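Local coordinates for sortase (Actinomyces oris, PDB 2XWG), which is a class C sortase linked to fimbrial assembly, probably joining pilin subunits covalently through an acyl-thioester intermediate, at residues 60-65 and 94-99. Numbering follows the deposited sequence.
Sequences ASAETY and HEMDID. With CA (calcium ion), chain G.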
loop_
_atom_site.group_PDB
_atom_site.type_symbol
_atom_site.label_atom_id
_atom_site.label_comp_id
_atom_site.label_asym_id
_atom_site.label_seq_id
_atom_site.Cartn_x
_atom_site.Cartn_y
_atom_site.Cartn_z
ATOM N N ALA A 60 9.401 10.962 -11.619
ATOM C CA ALA A 60 10.745 10.443 -11.882
ATOM C C ALA A 60 11.512 10.263 -10.579
ATOM O O ALA A 60 12.285 9.319 -10.431
ATOM C CB ALA A 60 11.511 11.361 -12.821
ATOM N N SER A 61 11.294 11.174 -9.637
ATOM C CA SER A 61 11.899 11.055 -8.325
ATOM C C SER A 61 11.319 9.850 -7.574
ATOM O O SER A 61 12.055 9.094 -6.925
ATOM C CB SER A 61 11.688 12.333 -7.524
ATOM O OG SER A 61 12.212 12.176 -6.218
ATOM N N ALA A 62 10.002 9.674 -7.661
ATOM C CA ALA A 62 9.361 8.503 -7.086
ATOM C C ALA A 62 10.021 7.250 -7.643
ATOM O O ALA A 62 10.368 6.337 -6.890
ATOM C CB ALA A 62 7.879 8.492 -7.394
ATOM N N GLU A 63 10.208 7.204 -8.960
ATOM C CA GLU A 63 10.755 5.995 -9.579
ATOM C C GLU A 63 12.226 5.808 -9.192
ATOM O O GLU A 63 12.706 4.683 -9.018
ATOM C CB GLU A 63 10.568 6.013 -11.099
ATOM C CG GLU A 63 9.200 6.560 -11.537
ATOM C CD GLU A 63 8.653 5.901 -12.801
ATOM O OE1 GLU A 63 8.957 4.698 -13.020
ATOM O OE2 GLU A 63 7.918 6.586 -13.565
ATOM N N THR A 64 12.945 6.913 -9.048
ATOM C CA THR A 64 14.296 6.821 -8.520
ATOM C C THR A 64 14.250 6.230 -7.112
ATOM O O THR A 64 14.963 5.267 -6.840
ATOM C CB THR A 64 15.031 8.175 -8.558
ATOM O OG1 THR A 64 15.307 8.517 -9.925
ATOM C CG2 THR A 64 16.338 8.102 -7.777
ATOM N N TYR A 65 13.387 6.764 -6.241
ATOM C CA TYR A 65 13.205 6.202 -4.891
ATOM C C TYR A 65 13.046 4.674 -4.893
ATOM O O TYR A 65 13.763 3.955 -4.184
ATOM C CB TYR A 65 12.014 6.836 -4.153
ATOM C CG TYR A 65 11.832 6.321 -2.721
ATOM C CD1 TYR A 65 11.148 5.140 -2.458
ATOM C CD2 TYR A 65 12.360 7.018 -1.638
ATOM C CE1 TYR A 65 10.992 4.667 -1.149
ATOM C CE2 TYR A 65 12.205 6.560 -0.336
ATOM C CZ TYR A 65 11.526 5.389 -0.093
ATOM O OH TYR A 65 11.400 4.944 1.209
ATOM N N HIS A 94 9.238 13.322 1.611
ATOM C CA HIS A 94 9.378 14.269 0.517
ATOM C C HIS A 94 8.942 13.643 -0.800
ATOM O O HIS A 94 8.677 14.348 -1.760
ATOM C CB HIS A 94 10.819 14.774 0.397
ATOM C CG HIS A 94 11.108 15.987 1.220
ATOM N ND1 HIS A 94 11.893 15.949 2.355
ATOM C CD2 HIS A 94 10.726 17.277 1.070
ATOM C CE1 HIS A 94 11.980 17.161 2.870
ATOM N NE2 HIS A 94 11.281 17.988 2.110
ATOM N N GLU A 95 8.862 12.321 -0.859
ATOM C CA GLU A 95 8.419 11.696 -2.093
ATOM C C GLU A 95 6.911 11.814 -2.228
ATOM O O GLU A 95 6.190 11.798 -1.238
ATOM C CB GLU A 95 8.870 10.248 -2.160
ATOM C CG GLU A 95 10.378 10.103 -2.088
ATOM C CD GLU A 95 11.068 10.635 -3.334
ATOM O OE1 GLU A 95 10.369 10.910 -4.338
ATOM O OE2 GLU A 95 12.312 10.763 -3.316
ATOM N N MET A 96 6.444 11.967 -3.457
ATOM C CA MET A 96 5.022 12.058 -3.740
ATOM C C MET A 96 4.282 13.024 -2.811
ATOM O O MET A 96 3.254 12.654 -2.234
ATOM C CB MET A 96 4.411 10.666 -3.658
ATOM C CG MET A 96 5.133 9.660 -4.517
ATOM S SD MET A 96 4.259 8.091 -4.654
ATOM C CE MET A 96 2.954 8.508 -5.809
ATOM N N ASP A 97 4.797 14.253 -2.684
ATOM C CA ASP A 97 4.295 15.209 -1.694
ATOM C C ASP A 97 3.661 16.491 -2.277
ATOM O O ASP A 97 3.469 17.488 -1.565
ATOM C CB ASP A 97 5.384 15.557 -0.653
ATOM C CG ASP A 97 6.403 16.607 -1.155
ATOM O OD1 ASP A 97 6.825 16.570 -2.343
ATOM O OD2 ASP A 97 6.788 17.480 -0.336
ATOM N N ILE A 98 3.320 16.459 -3.560
ATOM C CA ILE A 98 2.624 17.587 -4.170
ATOM C C ILE A 98 1.315 17.901 -3.448
ATOM O O ILE A 98 1.070 19.046 -3.078
ATOM C CB ILE A 98 2.271 17.321 -5.631
ATOM C CG1 ILE A 98 3.505 16.918 -6.428
ATOM C CG2 ILE A 98 1.644 18.558 -6.235
ATOM C CD1 ILE A 98 3.177 16.490 -7.865
ATOM N N ASP A 99 0.468 16.883 -3.285
ATOM C CA ASP A 99 -0.784 16.994 -2.528
ATOM C C ASP A 99 -0.632 16.289 -1.188
ATOM O O ASP A 99 0.322 15.527 -0.965
ATOM C CB ASP A 99 -1.950 16.342 -3.277
ATOM C CG ASP A 99 -2.246 17.005 -4.611
ATOM O OD1 ASP A 99 -2.315 18.261 -4.647
ATOM O OD2 ASP A 99 -2.415 16.264 -5.619
HETATM CA CA CA G . 8.926 15.666 -4.098
#
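Glu95 lays its side chain against one side of helix 55-68, where its carboxylate meets the hydroxyl of Ser61. Ser61 OG donates to Glu95 OE1 (2.9 Å), which accepts through its syn lone pair. With CG anti to the carbonyl carbon (chi1 -59°), Glu95 sets that atom 3.7 Å from Tyr65 CD2; the bend at chi2 (-69°) then turns its carboxylate toward the Ser61 hydroxyl. The ring and carboxylate planes are 53° apart. Leu137 touches both the Tyr65 and Glu95 side chains. Deeper in, the packing is apolar: Ala62 CB lies 4.1 Å from Met96 CG, and Met96 also reaches Val139 and Leu177. The contact thus ties the N-terminal helix of this sortase domain construct to the loop that leads into strand 103-107, the first strand of the sortase β-barrel. An alanine in place of Glu95 would probably leave the Ser61 hydroxyl without this acceptor and open a gap beside the Tyr65 ring. Whereas Ala62 and Met96 are buried, Ser61, Tyr65 and Glu95 stay partly exposed, and residues 97-99 move off from 60-65. There a calcium ion links the 94-99 loop to helix 55-68: His94 O binds it at 2.7 Å and Asp97 OD1 at 2.9 Å, while Glu58, from the preceding turn of the helix, completes the protein ligands of the site.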